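Local coordinates for protein DNA primase (Helicobacter pylori, PDB 4EHS) that synthesises the short RNA primers for DNA replication and stimulates the DnaB helicase, which its C-terminal domain binds, at residues L100-E109 with I136-I147. Residues are numbered along the deposited sequence; the frame is centred on the assembly and turned at random.
Sequences LRLLILRYFE and IMKLKQGELVAI
Leu139 sits as a knob in a hole on the surface of helix 96-117 made by Arg101, Ile104, Leu105 and Phe108; its CD1 lies 3.7 Å from CG2 of Ile104 and also meets the Phe108 ring. One turn back along helix 122-140, Ile136 lies across Leu105, with Leu105 CD1 3.6 Å from Ile136 CG2, while Ile136 CG1 meets CB of Phe108. The two helices run nearly antiparallel here, their short axes 9.7 Å apart at a crossing angle of -160°. Nearby, Lys140 NZ and Glu109 OE2 form a long salt bridge of 3.8 Å, the lysine amino end also resting against CD1 of Leu105.

Beyond Gly142, whose positive phi belongs to the Schellman motif ending helix 122-140, the chain turns back over helix 96-117. The Leu144 side chain crosses the aliphatic part of Arg101 at about a right angle, its CD2 3.5 Å from Arg101 CG, and touches Ile104 CD1. Arg101 CD touches Gly142 O, and a bend at chi3 (-47°) carries NE past Gly142 CA, the guanidinium oblique and not hydrogen-bonded to the glycine. Farther on, Ile147 lies over one face of the Tyr107 ring in a CH-pi contact, its CG2 3.7 Å from the ring centroid and Ile147 CD1 near Tyr107 CG. The Phe108 ring has the Ala146 carbonyl O at its edge, in plane, 3.7 Å from CZ.

Outside these segments, Tyr107 OH is hydrogen-bonded to Glu149 OE2, backbone hydrogen bonds join Ile147 to Tyr54, and Ala146 packs on Ala146 of the second subunit. No hydrogen bond joins the two segments, and the buried Val145 O has no polar partner, lying 3.4 Å from Ile104 CG2. Cohesion between helix 96-117 and both helix 122-140 and its tail therefore rests chiefly on apolar fit.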
loop_
_atom_site.group_PDB
_atom_site.type_symbol
_atom_site.label_atom_id
_atom_site.label_comp_id
_atom_site.label_asym_id
_atom_site.label_seq_id
_atom_site.Cartn_x
_atom_site.Cartn_y
_atom_site.Cartn_z
ATOM N N LEU A 100 10.282 -11.314 -4.526
ATOM C CA LEU A 100 9.211 -10.434 -3.981
ATOM C C LEU A 100 8.372 -9.897 -5.177
ATOM O O LEU A 100 7.100 -9.878 -5.158
ATOM C CB LEU A 100 9.837 -9.287 -3.136
ATOM C CG LEU A 100 8.786 -8.312 -2.602
ATOM C CD1 LEU A 100 7.712 -8.908 -1.688
ATOM C CD2 LEU A 100 9.589 -7.188 -1.917
ATOM N N ARG A 101 9.056 -9.516 -6.232
ATOM C CA ARG A 101 8.342 -8.982 -7.388
ATOM C C ARG A 101 7.392 -10.046 -7.979
ATOM O O ARG A 101 6.258 -9.750 -8.388
ATOM C CB ARG A 101 9.329 -8.460 -8.476
ATOM C CG ARG A 101 9.870 -7.041 -8.297
ATOM C CD ARG A 101 10.489 -6.410 -9.605
ATOM N NE ARG A 101 11.376 -7.345 -10.262
ATOM C CZ ARG A 101 12.642 -7.601 -9.880
ATOM N NH1 ARG A 101 13.215 -6.908 -8.896
ATOM N NH2 ARG A 101 13.348 -8.532 -10.544
ATOM N N LEU A 102 7.833 -11.301 -8.017
ATOM C CA LEU A 102 6.956 -12.337 -8.575
ATOM C C LEU A 102 5.755 -12.609 -7.699
ATOM O O LEU A 102 4.684 -12.780 -8.224
ATOM C CB LEU A 102 7.815 -13.613 -8.775
ATOM C CG LEU A 102 7.090 -14.787 -9.418
ATOM C CD1 LEU A 102 6.740 -14.378 -10.830
ATOM C CD2 LEU A 102 7.992 -16.070 -9.369
ATOM N N LEU A 103 5.920 -12.562 -6.360
ATOM C CA LEU A 103 4.804 -12.727 -5.479
ATOM C C LEU A 103 3.762 -11.615 -5.700
ATOM O O LEU A 103 2.550 -11.888 -5.784
ATOM C CB LEU A 103 5.287 -12.671 -4.017
ATOM C CG LEU A 103 4.183 -12.947 -3.000
ATOM C CD1 LEU A 103 3.813 -14.389 -3.084
ATOM C CD2 LEU A 103 4.823 -12.638 -1.646
ATOM N N ILE A 104 4.262 -10.381 -5.803
ATOM C CA ILE A 104 3.351 -9.250 -6.042
ATOM C C ILE A 104 2.686 -9.358 -7.396
ATOM O O ILE A 104 1.464 -9.115 -7.474
ATOM C CB ILE A 104 4.079 -7.914 -5.858
ATOM C CG1 ILE A 104 4.580 -7.782 -4.408
ATOM C CG2 ILE A 104 3.133 -6.719 -6.163
ATOM C CD1 ILE A 104 5.648 -6.671 -4.275
ATOM N N LEU A 105 3.474 -9.652 -8.437
ATOM C CA LEU A 105 2.929 -9.876 -9.810
ATOM C C LEU A 105 1.820 -10.913 -9.785
ATOM O O LEU A 105 0.696 -10.636 -10.295
ATOM C CB LEU A 105 4.032 -10.241 -10.835
ATOM C CG LEU A 105 3.586 -10.602 -12.269
ATOM C CD1 LEU A 105 3.108 -9.394 -13.037
ATOM C CD2 LEU A 105 4.691 -11.280 -13.041
ATOM N N ARG A 106 2.054 -12.076 -9.172
ATOM C CA ARG A 106 0.954 -13.019 -8.946
ATOM C C ARG A 106 -0.311 -12.504 -8.289
ATOM O O ARG A 106 -1.438 -12.781 -8.766
ATOM C CB ARG A 106 1.424 -14.276 -8.241
ATOM C CG ARG A 106 2.401 -14.949 -9.222
ATOM C CD ARG A 106 2.611 -16.376 -8.827
ATOM N NE ARG A 106 3.500 -17.087 -9.795
ATOM C CZ ARG A 106 3.924 -18.327 -9.518
ATOM N NH1 ARG A 106 3.522 -18.921 -8.397
ATOM N NH2 ARG A 106 4.737 -18.938 -10.336
ATOM N N TYR A 107 -0.142 -11.712 -7.243
ATOM C CA TYR A 107 -1.290 -11.079 -6.588
ATOM C C TYR A 107 -2.095 -10.242 -7.617
ATOM O O TYR A 107 -3.312 -10.352 -7.696
ATOM C CB TYR A 107 -0.781 -10.177 -5.455
ATOM C CG TYR A 107 -1.884 -9.361 -4.847
ATOM C CD1 TYR A 107 -2.652 -9.862 -3.788
ATOM C CD2 TYR A 107 -2.152 -8.094 -5.334
ATOM C CE1 TYR A 107 -3.695 -9.121 -3.233
ATOM C CE2 TYR A 107 -3.200 -7.358 -4.800
ATOM C CZ TYR A 107 -3.934 -7.853 -3.737
ATOM O OH TYR A 107 -4.974 -7.058 -3.223
ATOM N N PHE A 108 -1.433 -9.416 -8.373
ATOM C CA PHE A 108 -2.154 -8.553 -9.342
ATOM C C PHE A 108 -2.731 -9.338 -10.528
ATOM O O PHE A 108 -3.822 -8.982 -11.036
ATOM C CB PHE A 108 -1.310 -7.389 -9.820
ATOM C CG PHE A 108 -1.163 -6.296 -8.798
ATOM C CD1 PHE A 108 -2.244 -5.466 -8.479
ATOM C CD2 PHE A 108 0.038 -6.080 -8.162
ATOM C CE1 PHE A 108 -2.106 -4.456 -7.520
ATOM C CE2 PHE A 108 0.201 -5.032 -7.239
ATOM C CZ PHE A 108 -0.870 -4.244 -6.882
ATOM N N GLU A 109 -2.067 -10.431 -10.921
ATOM C CA GLU A 109 -2.656 -11.283 -11.963
ATOM C C GLU A 109 -3.970 -11.882 -11.468
ATOM O O GLU A 109 -4.982 -11.875 -12.210
ATOM C CB GLU A 109 -1.606 -12.338 -12.407
ATOM C CG GLU A 109 -0.519 -11.749 -13.311
ATOM C CD GLU A 109 0.583 -12.774 -13.677
ATOM O OE1 GLU A 109 0.712 -13.780 -12.928
ATOM O OE2 GLU A 109 1.300 -12.558 -14.693
ATOM N N ILE A 136 1.163 -4.636 -13.073
ATOM C CA ILE A 136 1.724 -5.781 -13.803
ATOM C C ILE A 136 2.760 -5.249 -14.803
ATOM O O ILE A 136 3.836 -5.811 -14.920
ATOM C CB ILE A 136 0.590 -6.615 -14.455
ATOM C CG1 ILE A 136 -0.234 -7.366 -13.367
ATOM C CG2 ILE A 136 1.153 -7.623 -15.496
ATOM C CD1 ILE A 136 -1.572 -7.948 -13.874
HETATM N N MSE A 137 2.436 -4.164 -15.498
HETATM C CA MSE A 137 3.378 -3.559 -16.435
HETATM C C MSE A 137 4.679 -3.185 -15.728
HETATM O O MSE A 137 5.763 -3.606 -16.132
HETATM C CB MSE A 137 2.761 -2.323 -17.092
HETATM C CG MSE A 137 3.541 -1.803 -18.288
HETATM SE SE MSE A 137 2.707 -0.243 -19.109
HETATM C CE MSE A 137 2.809 0.986 -17.598
ATOM N N LYS A 138 4.556 -2.393 -14.667
ATOM C CA LYS A 138 5.701 -1.960 -13.863
ATOM C C LYS A 138 6.490 -3.120 -13.303
ATOM O O LYS A 138 7.723 -3.082 -13.351
ATOM C CB LYS A 138 5.284 -1.001 -12.760
ATOM C CG LYS A 138 4.939 0.363 -13.291
ATOM C CD LYS A 138 4.244 1.224 -12.269
ATOM C CE LYS A 138 3.897 2.571 -12.901
ATOM N NZ LYS A 138 4.254 3.677 -11.974
ATOM N N LEU A 139 5.805 -4.131 -12.775
ATOM C CA LEU A 139 6.503 -5.251 -12.166
ATOM C C LEU A 139 7.364 -5.879 -13.231
ATOM O O LEU A 139 8.547 -6.155 -13.012
ATOM C CB LEU A 139 5.542 -6.225 -11.488
ATOM C CG LEU A 139 4.910 -5.615 -10.200
ATOM C CD1 LEU A 139 3.506 -6.120 -9.804
ATOM C CD2 LEU A 139 5.835 -5.902 -9.014
ATOM N N LYS A 140 6.800 -6.053 -14.411
ATOM C CA LYS A 140 7.598 -6.649 -15.480
ATOM C C LYS A 140 8.682 -5.700 -15.949
ATOM O O LYS A 140 9.687 -6.158 -16.474
ATOM C CB LYS A 140 6.699 -7.066 -16.650
ATOM C CG LYS A 140 5.840 -8.277 -16.349
ATOM C CD LYS A 140 4.721 -8.364 -17.380
ATOM C CE LYS A 140 4.258 -9.804 -17.429
ATOM N NZ LYS A 140 2.923 -9.889 -16.795
ATOM N N GLN A 141 8.506 -4.386 -15.793
ATOM C CA GLN A 141 9.619 -3.472 -16.102
ATOM C C GLN A 141 10.702 -3.561 -14.989
ATOM O O GLN A 141 11.671 -2.806 -15.015
ATOM C CB GLN A 141 9.151 -2.024 -16.267
ATOM C CG GLN A 141 8.473 -1.680 -17.586
ATOM C CD GLN A 141 7.630 -0.388 -17.517
ATOM O OE1 GLN A 141 7.736 0.443 -16.573
ATOM N NE2 GLN A 141 6.765 -0.225 -18.520
ATOM N N GLY A 142 10.514 -4.455 -14.015
ATOM C CA GLY A 142 11.409 -4.566 -12.852
ATOM C C GLY A 142 11.180 -3.671 -11.632
ATOM O O GLY A 142 12.051 -3.617 -10.750
ATOM N N GLU A 143 10.048 -2.943 -11.566
ATOM C CA GLU A 143 9.782 -2.034 -10.440
ATOM C C GLU A 143 8.939 -2.741 -9.391
ATOM O O GLU A 143 8.015 -3.448 -9.743
ATOM C CB GLU A 143 8.913 -0.815 -10.805
ATOM C CG GLU A 143 9.274 0.090 -11.962
ATOM C CD GLU A 143 8.459 1.365 -11.891
ATOM O OE1 GLU A 143 7.965 1.690 -10.779
ATOM O OE2 GLU A 143 8.328 2.061 -12.927
ATOM N N LEU A 144 9.173 -2.476 -8.111
ATOM C CA LEU A 144 8.288 -3.003 -7.096
ATOM C C LEU A 144 7.075 -2.076 -7.018
ATOM O O LEU A 144 7.182 -0.836 -7.262
ATOM C CB LEU A 144 8.995 -3.032 -5.722
ATOM C CG LEU A 144 9.944 -4.202 -5.567
ATOM C CD1 LEU A 144 10.923 -4.118 -4.394
ATOM C CD2 LEU A 144 9.032 -5.420 -5.360
ATOM N N VAL A 145 5.931 -2.639 -6.674
ATOM C CA VAL A 145 4.681 -1.846 -6.588
ATOM C C VAL A 145 3.997 -2.367 -5.341
ATOM O O VAL A 145 3.964 -3.582 -5.109
ATOM C CB VAL A 145 3.743 -2.079 -7.810
ATOM C CG1 VAL A 145 2.460 -1.264 -7.718
ATOM C CG2 VAL A 145 4.491 -1.723 -9.095
ATOM N N ALA A 146 3.479 -1.450 -4.526
ATOM C CA ALA A 146 2.773 -1.776 -3.277
ATOM C C ALA A 146 1.392 -2.342 -3.507
ATOM O O ALA A 146 0.673 -1.886 -4.412
ATOM C CB ALA A 146 2.666 -0.494 -2.442
ATOM N N ILE A 147 0.988 -3.322 -2.703
ATOM C CA ILE A 147 -0.412 -3.767 -2.604
ATOM C C ILE A 147 -1.158 -3.059 -1.454
ATOM O O ILE A 147 -1.021 -3.456 -0.259
ATOM C CB ILE A 147 -0.441 -5.289 -2.282
ATOM C CG1 ILE A 147 0.337 -5.990 -3.370
ATOM C CG2 ILE A 147 -1.873 -5.813 -2.035
ATOM C CD1 ILE A 147 0.655 -7.458 -3.087
#